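Local coordinates for Rho GTPase-activating protein 26 (Gallus gallus, PDB 1F7C) that stimulates GTP hydrolysis by the Rho-family GTPases RHOA and CDC42 through its RhoGAP (BH) domain, the part of the longer protein described here, at residues R60-N65 / I97-K102; R119-A124 / S135-L140. All coordinates share one frame; numbering follows the deposited sequence.

Contact 1. Residues R60-N65 / I97-K102; sequences RIVGVN and ITSALK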
ATOM      1  N   ARG A  60       4.718   7.493  -7.676  1.00 41.29           N
ATOM      2  CA  ARG A  60       4.730   7.213  -9.109  1.00 44.43           C
ATOM      3  C   ARG A  60       6.152   7.501  -9.588  1.00 44.12           C
ATOM      4  O   ARG A  60       6.725   6.758 -10.379  1.00 45.40           O
ATOM      5  CB  ARG A  60       3.738   8.125  -9.843  1.00 47.08           C
ATOM      6  CG  ARG A  60       3.726   7.944 -11.357  1.00 53.33           C
ATOM      7  CD  ARG A  60       3.255   9.208 -12.062  1.00 57.93           C
ATOM      8  NE  ARG A  60       1.811   9.408 -11.975  1.00 63.48           N
ATOM      9  CZ  ARG A  60       1.213  10.594 -12.086  1.00 66.02           C
ATOM     10  NH1 ARG A  60       1.941  11.688 -12.282  1.00 65.93           N
ATOM     11  NH2 ARG A  60      -0.113  10.688 -12.013  1.00 65.50           N
ATOM     12  N   ILE A  61       6.713   8.592  -9.083  1.00 46.73           N
ATOM     13  CA  ILE A  61       8.063   9.013  -9.420  1.00 47.91           C
ATOM     14  C   ILE A  61       9.037   8.145  -8.651  1.00 49.46           C
ATOM     15  O   ILE A  61       8.970   8.061  -7.428  1.00 49.10           O
ATOM     16  CB  ILE A  61       8.303  10.497  -9.044  1.00 48.42           C
ATOM     17  CG1 ILE A  61       7.392  11.398  -9.883  1.00 48.63           C
ATOM     18  CG2 ILE A  61       9.767  10.863  -9.235  1.00 47.14           C
ATOM     19  CD1 ILE A  61       7.533  11.193 -11.388  1.00 49.87           C
ATOM     20  N   VAL A  62       9.941   7.503  -9.382  1.00 51.68           N
ATOM     21  CA  VAL A  62      10.929   6.618  -8.790  1.00 53.00           C
ATOM     22  C   VAL A  62      12.217   7.351  -8.447  1.00 53.59           C
ATOM     23  O   VAL A  62      12.668   8.214  -9.195  1.00 55.49           O
ATOM     24  CB  VAL A  62      11.240   5.466  -9.750  1.00 52.70           C
ATOM     25  CG1 VAL A  62      12.214   4.504  -9.107  1.00 53.38           C
ATOM     26  CG2 VAL A  62       9.944   4.755 -10.130  1.00 52.23           C
ATOM     27  N   GLY A  63      12.806   7.008  -7.309  1.00 54.45           N
ATOM     28  CA  GLY A  63      14.042   7.649  -6.904  1.00 57.56           C
ATOM     29  C   GLY A  63      15.264   6.918  -7.436  1.00 59.79           C
ATOM     30  O   GLY A  63      15.143   5.900  -8.121  1.00 58.81           O
ATOM     31  N   VAL A  64      16.447   7.443  -7.130  1.00 62.88           N
ATOM     32  CA  VAL A  64      17.698   6.829  -7.574  1.00 66.13           C
ATOM     33  C   VAL A  64      17.950   5.560  -6.762  1.00 67.06           C
ATOM     34  O   VAL A  64      18.250   5.625  -5.567  1.00 67.07           O
ATOM     35  CB  VAL A  64      18.886   7.793  -7.378  1.00 66.28           C
ATOM     36  CG1 VAL A  64      20.173   7.144  -7.861  1.00 66.93           C
ATOM     37  CG2 VAL A  64      18.626   9.079  -8.129  1.00 67.04           C
ATOM     38  N   ASN A  65      17.825   4.411  -7.417  1.00 67.51           N
ATOM     39  CA  ASN A  65      18.021   3.126  -6.753  1.00 69.42           C
ATOM     40  C   ASN A  65      19.190   3.117  -5.768  1.00 69.69           C
ATOM     41  O   ASN A  65      19.103   2.532  -4.685  1.00 69.81           O
ATOM     42  CB  ASN A  65      18.235   2.030  -7.794  1.00 70.47           C
ATOM     43  CG  ASN A  65      18.078   0.647  -7.210  1.00 70.70           C
ATOM     44  OD1 ASN A  65      18.657   0.333  -6.168  1.00 70.26           O
ATOM     45  ND2 ASN A  65      17.291  -0.194  -7.878  1.00 70.68           N
ATOM     46  N   ILE A  97      12.415   8.214  -0.274  1.00 39.38           N
ATOM     47  CA  ILE A  97      11.651   7.659   0.829  1.00 37.06           C
ATOM     48  C   ILE A  97      10.417   6.870   0.379  1.00 37.89           C
ATOM     49  O   ILE A  97      10.051   5.880   1.020  1.00 36.75           O
ATOM     50  CB  ILE A  97      11.231   8.781   1.797  1.00 38.05           C
ATOM     51  CG1 ILE A  97      12.493   9.401   2.413  1.00 35.29           C
ATOM     52  CG2 ILE A  97      10.272   8.230   2.874  1.00 37.05           C
ATOM     53  CD1 ILE A  97      12.253  10.649   3.236  1.00 36.09           C
ATOM     54  N   THR A  98       9.777   7.290  -0.713  1.00 36.60           N
ATOM     55  CA  THR A  98       8.597   6.572  -1.195  1.00 37.31           C
ATOM     56  C   THR A  98       9.032   5.323  -1.948  1.00 38.39           C
ATOM     57  O   THR A  98       8.321   4.317  -1.964  1.00 37.66           O
ATOM     58  CB  THR A  98       7.706   7.426  -2.138  1.00 35.66           C
ATOM     59  OG1 THR A  98       8.449   7.804  -3.299  1.00 34.18           O
ATOM     60  CG2 THR A  98       7.214   8.674  -1.421  1.00 36.70           C
ATOM     61  N   SER A  99      10.199   5.393  -2.580  1.00 39.22           N
ATOM     62  CA  SER A  99      10.715   4.244  -3.307  1.00 38.55           C
ATOM     63  C   SER A  99      11.172   3.180  -2.314  1.00 37.13           C
ATOM     64  O   SER A  99      11.020   1.986  -2.563  1.00 37.14           O
ATOM     65  CB  SER A  99      11.863   4.659  -4.227  1.00 38.20           C
ATOM     66  OG  SER A  99      11.353   5.225  -5.426  1.00 40.01           O
ATOM     67  N   ALA A 100      11.703   3.620  -1.177  1.00 35.57           N
ATOM     68  CA  ALA A 100      12.153   2.696  -0.154  1.00 35.93           C
ATOM     69  C   ALA A 100      10.959   1.886   0.319  1.00 38.46           C
ATOM     70  O   ALA A 100      11.041   0.664   0.474  1.00 40.20           O
ATOM     71  CB  ALA A 100      12.763   3.452   1.011  1.00 33.57           C
ATOM     72  N   LEU A 101       9.844   2.576   0.545  1.00 38.11           N
ATOM     73  CA  LEU A 101       8.629   1.932   1.004  1.00 36.20           C
ATOM     74  C   LEU A 101       8.121   0.889   0.008  1.00 37.53           C
ATOM     75  O   LEU A 101       7.734  -0.212   0.404  1.00 38.13           O
ATOM     76  CB  LEU A 101       7.550   2.989   1.274  1.00 35.09           C
ATOM     77  CG  LEU A 101       6.192   2.500   1.783  1.00 34.04           C
ATOM     78  CD1 LEU A 101       5.555   3.570   2.649  1.00 36.14           C
ATOM     79  CD2 LEU A 101       5.289   2.141   0.618  1.00 32.31           C
ATOM     80  N   LYS A 102       8.128   1.220  -1.279  1.00 37.63           N
ATOM     81  CA  LYS A 102       7.648   0.279  -2.287  1.00 40.95           C
ATOM     82  C   LYS A 102       8.554  -0.946  -2.471  1.00 42.28           C
ATOM     83  O   LYS A 102       8.065  -2.069  -2.601  1.00 43.85           O
ATOM     84  CB  LYS A 102       7.451   0.982  -3.637  1.00 40.05           C
ATOM     85  CG  LYS A 102       6.451   2.128  -3.609  1.00 42.28           C
ATOM     86  CD  LYS A 102       5.983   2.507  -5.002  1.00 41.83           C
ATOM     87  CE  LYS A 102       7.137   2.888  -5.907  1.00 43.75           C
ATOM     88  NZ  LYS A 102       6.700   3.060  -7.327  1.00 41.47           N
TER
HETATM   89  O   HOH W   1       7.683   9.607  -5.084  1.00 30.02           O
HETATM   90  O   HOH W   2       8.390   6.039  -5.632  1.00 35.74           O
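Gly63 and Ser99 bring the irregular backbone of 60-65 closest to the helical segment 97-102, with their CA atoms 6.0 Å apart. The first segment opens with Arg60, the predicted arginine finger of the RhoGAP domain, and stays extended through Ile61, Val62 and Gly63 until Val64 takes the N-cap position of the next helix. The second is one turn and a half in the middle of helix 94-106.

One direct hydrogen bond joins them: Gly63 N donates to Ser99 OG over 3.0 Å, nearly straight at 168°. With OG anti to the carbonyl carbon and beside the backbone N (chi1 -81°), the hydroxyl can turn back to Lys95 O, one turn earlier, while accepting from the loop, so a buried serine serves both. Gly63, without a side chain, puts nothing but backbone on the side facing the helix, and its N-H meets the hydroxyl directly. Val62 adds a van der Waals contact, its CG1 methyl 3.8 Å from Ser99 OG.

Ile61 O and Thr98 OG1 are 4.2 Å apart, too far for a direct bond, and two waters bridge them. Each donates to Ile61 O; the one 2.8 Å from Ile61 O is held also by Thr98 OG1 and Ser99 OG. The carbonyl is thus gripped by two waters, and the two small hydroxyl side chains give the helix a polar surface that can hold them.

Lys102 sends its NZ to Tyr59 O, just before the loop segment, tying the helix to the chain leading into Arg60. Around this junction, Ser99 touches Val68 of helix 65-76, Thr98 meets Val48 of helix 35-51, and Lys102 packs on Val179 of helix 173-184, while Arg60 reaches Asn175 of that same helix.

Contact 2. Residues R119-A124 / S135-L140; sequences RSFIKA and SEIHSL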
ATOM      1  N   ARG A 119      -6.971 -14.684  -5.082  1.00 49.77           N
ATOM      2  CA  ARG A 119      -8.096 -15.064  -5.925  1.00 51.00           C
ATOM      3  C   ARG A 119      -9.425 -14.580  -5.367  1.00 48.46           C
ATOM      4  O   ARG A 119     -10.304 -14.156  -6.116  1.00 48.71           O
ATOM      5  CB  ARG A 119      -8.124 -16.584  -6.095  1.00 55.67           C
ATOM      6  CG  ARG A 119      -6.986 -17.106  -6.954  1.00 61.45           C
ATOM      7  CD  ARG A 119      -6.825 -18.607  -6.807  1.00 67.73           C
ATOM      8  NE  ARG A 119      -6.021 -19.169  -7.887  1.00 71.58           N
ATOM      9  CZ  ARG A 119      -5.643 -20.440  -7.954  1.00 73.76           C
ATOM     10  NH1 ARG A 119      -5.993 -21.288  -6.993  1.00 75.04           N
ATOM     11  NH2 ARG A 119      -4.926 -20.866  -8.988  1.00 74.35           N
ATOM     12  N   SER A 120      -9.574 -14.647  -4.050  1.00 47.80           N
ATOM     13  CA  SER A 120     -10.811 -14.206  -3.408  1.00 46.67           C
ATOM     14  C   SER A 120     -10.993 -12.700  -3.575  1.00 43.74           C
ATOM     15  O   SER A 120     -12.077 -12.238  -3.916  1.00 42.29           O
ATOM     16  CB  SER A 120     -10.803 -14.563  -1.920  1.00 48.08           C
ATOM     17  OG  SER A 120     -10.761 -15.967  -1.732  1.00 50.13           O
ATOM     18  N   PHE A 121      -9.926 -11.941  -3.344  1.00 42.69           N
ATOM     19  CA  PHE A 121      -9.984 -10.487  -3.480  1.00 43.35           C
ATOM     20  C   PHE A 121     -10.353 -10.047  -4.897  1.00 43.65           C
ATOM     21  O   PHE A 121     -11.093  -9.087  -5.082  1.00 43.96           O
ATOM     22  CB  PHE A 121      -8.650  -9.855  -3.069  1.00 40.54           C
ATOM     23  CG  PHE A 121      -8.479  -9.705  -1.576  1.00 39.72           C
ATOM     24  CD1 PHE A 121      -7.518 -10.443  -0.887  1.00 36.78           C
ATOM     25  CD2 PHE A 121      -9.267  -8.810  -0.860  1.00 38.35           C
ATOM     26  CE1 PHE A 121      -7.346 -10.287   0.498  1.00 36.99           C
ATOM     27  CE2 PHE A 121      -9.101  -8.647   0.520  1.00 37.84           C
ATOM     28  CZ  PHE A 121      -8.137  -9.389   1.198  1.00 36.34           C
ATOM     29  N   ILE A 122      -9.841 -10.756  -5.894  1.00 44.98           N
ATOM     30  CA  ILE A 122     -10.126 -10.435  -7.284  1.00 44.76           C
ATOM     31  C   ILE A 122     -11.589 -10.714  -7.592  1.00 44.88           C
ATOM     32  O   ILE A 122     -12.267  -9.901  -8.226  1.00 45.77           O
ATOM     33  CB  ILE A 122      -9.237 -11.271  -8.247  1.00 46.84           C
ATOM     34  CG1 ILE A 122      -7.788 -10.792  -8.166  1.00 46.43           C
ATOM     35  CG2 ILE A 122      -9.755 -11.169  -9.677  1.00 48.45           C
ATOM     36  CD1 ILE A 122      -7.614  -9.322  -8.463  1.00 48.73           C
ATOM     37  N   LYS A 123     -12.076 -11.863  -7.134  1.00 43.43           N
ATOM     38  CA  LYS A 123     -13.458 -12.248  -7.378  1.00 43.21           C
ATOM     39  C   LYS A 123     -14.446 -11.261  -6.765  1.00 44.28           C
ATOM     40  O   LYS A 123     -15.503 -10.985  -7.344  1.00 45.81           O
ATOM     41  CB  LYS A 123     -13.710 -13.654  -6.841  1.00 43.80           C
ATOM     42  N   ALA A 124     -14.104 -10.728  -5.596  1.00 44.17           N
ATOM     43  CA  ALA A 124     -14.971  -9.775  -4.914  1.00 44.99           C
ATOM     44  C   ALA A 124     -15.033  -8.441  -5.654  1.00 46.01           C
ATOM     45  O   ALA A 124     -16.092  -7.828  -5.749  1.00 45.60           O
ATOM     46  CB  ALA A 124     -14.489  -9.563  -3.482  1.00 45.41           C
ATOM     47  N   SER A 135     -18.462  -5.245   0.993  1.00 42.27           N
ATOM     48  CA  SER A 135     -18.782  -6.236   2.022  1.00 40.55           C
ATOM     49  C   SER A 135     -17.853  -7.442   1.979  1.00 38.55           C
ATOM     50  O   SER A 135     -17.291  -7.833   2.997  1.00 36.90           O
ATOM     51  CB  SER A 135     -20.221  -6.716   1.853  1.00 41.55           C
ATOM     52  OG  SER A 135     -21.056  -5.640   1.487  1.00 45.87           O
ATOM     53  N   GLU A 136     -17.708  -8.038   0.798  1.00 39.75           N
ATOM     54  CA  GLU A 136     -16.837  -9.205   0.626  1.00 41.16           C
ATOM     55  C   GLU A 136     -15.385  -8.895   0.947  1.00 37.69           C
ATOM     56  O   GLU A 136     -14.711  -9.674   1.619  1.00 38.05           O
ATOM     57  CB  GLU A 136     -16.931  -9.747  -0.806  1.00 44.94           C
ATOM     58  CG  GLU A 136     -18.030 -10.783  -0.991  1.00 52.91           C
ATOM     59  CD  GLU A 136     -17.783 -12.052  -0.179  1.00 56.53           C
ATOM     60  OE1 GLU A 136     -18.711 -12.885  -0.090  1.00 61.45           O
ATOM     61  OE2 GLU A 136     -16.664 -12.224   0.362  1.00 55.77           O
ATOM     62  N   ILE A 137     -14.908  -7.756   0.461  1.00 34.62           N
ATOM     63  CA  ILE A 137     -13.539  -7.348   0.704  1.00 32.38           C
ATOM     64  C   ILE A 137     -13.372  -7.059   2.190  1.00 32.67           C
ATOM     65  O   ILE A 137     -12.357  -7.415   2.790  1.00 31.23           O
ATOM     66  CB  ILE A 137     -13.187  -6.115  -0.165  1.00 31.31           C
ATOM     67  CG1 ILE A 137     -13.089  -6.566  -1.628  1.00 31.84           C
ATOM     68  CG2 ILE A 137     -11.879  -5.476   0.303  1.00 28.51           C
ATOM     69  CD1 ILE A 137     -12.858  -5.472  -2.638  1.00 34.51           C
ATOM     70  N   HIS A 138     -14.384  -6.436   2.786  1.00 32.54           N
ATOM     71  CA  HIS A 138     -14.352  -6.119   4.209  1.00 34.05           C
ATOM     72  C   HIS A 138     -14.160  -7.414   5.002  1.00 34.20           C
ATOM     73  O   HIS A 138     -13.281  -7.511   5.856  1.00 32.80           O
ATOM     74  CB  HIS A 138     -15.658  -5.441   4.633  1.00 35.13           C
ATOM     75  CG  HIS A 138     -15.684  -5.019   6.070  1.00 36.22           C
ATOM     76  ND1 HIS A 138     -16.821  -4.549   6.687  1.00 37.45           N
ATOM     77  CD2 HIS A 138     -14.705  -4.978   7.008  1.00 38.36           C
ATOM     78  CE1 HIS A 138     -16.546  -4.237   7.941  1.00 38.26           C
ATOM     79  NE2 HIS A 138     -15.268  -4.487   8.161  1.00 39.64           N
ATOM     80  N   SER A 139     -14.998  -8.400   4.712  1.00 35.90           N
ATOM     81  CA  SER A 139     -14.922  -9.696   5.367  1.00 37.97           C
ATOM     82  C   SER A 139     -13.573 -10.381   5.113  1.00 37.26           C
ATOM     83  O   SER A 139     -13.002 -11.012   6.009  1.00 37.44           O
ATOM     84  CB  SER A 139     -16.046 -10.593   4.864  1.00 39.21           C
ATOM     85  OG  SER A 139     -15.821 -11.921   5.289  1.00 47.40           O
ATOM     86  N   LEU A 140     -13.067 -10.262   3.889  1.00 35.22           N
ATOM     87  CA  LEU A 140     -11.783 -10.867   3.544  1.00 32.97           C
ATOM     88  C   LEU A 140     -10.622 -10.234   4.306  1.00 31.73           C
ATOM     89  O   LEU A 140      -9.663 -10.916   4.657  1.00 32.95           O
ATOM     90  CB  LEU A 140     -11.526 -10.763   2.035  1.00 31.04           C
ATOM     91  CG  LEU A 140     -12.358 -11.716   1.168  1.00 31.54           C
ATOM     92  CD1 LEU A 140     -12.159 -11.381  -0.304  1.00 30.96           C
ATOM     93  CD2 LEU A 140     -11.943 -13.158   1.442  1.00 27.64           C
TER
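Ala124 and Glu136 bring together the two arms of an antiparallel helical hairpin in the all-helical RhoGAP domain, helices 115-125 and 130-141. The short segments 119-124 and 135-140 have axes 9.2 Å apart at closest approach, and their N-to-C directions differ by 161°.

No hydrogen bond crosses the contact; it is held by apolar packing. Ala124 is the small residue that allows the backbones to come near: its CB meets Glu136 CB at 3.6 Å and Ile137 CG1 at 3.8 Å. Glu136, an exposed residue, touches Ala124 through its CB, so its carboxylate need not enter the apolar interface. Ile137, buried, also packs on Ile207 and Leu208 of helix 198-210, where a branched apolar side chain can face two helices at once.

Leu140 is shared between Ser120 and Phe121. Its CD2 meets Ser120 CB at 3.8 Å, and its CD1 reaches the Ser120 backbone, a position where a small side chain leaves space for the leucine fork.

The aromatic contact has two parts. The Phe121 and Leu140 side chains run antiparallel alongside one another, which brings Phe121 CE2 to 3.6 Å from Leu140 CB. In the accompanying CH-pi contact, Leu140 CD1 sits over one ring face, displaced from its centre and 4.3 Å from the centroid of the Phe121 ring.

Overall arrangement
Contacts 1 and 2 lie on opposite sides of the centre of a single RhoGAP domain, their centres 29 Å apart and their nearest atoms about 18 Å apart. They share no helix, but helix 94-106 of contact 1 is followed in the chain by helix 115-125 of contact 2. Contact 1 is partly buried: a largely exposed loop that carries the predicted arginine finger meets a buried helix face through hydroxyls, backbone groups and water. Contact 2, away from that site, is mostly buried. Polar chemistry thus serves irregular backbone with groups to satisfy, whereas the two helices, whose backbone groups bond within each helix, meet with no hydrogen bond between them, mainly through apolar side chains.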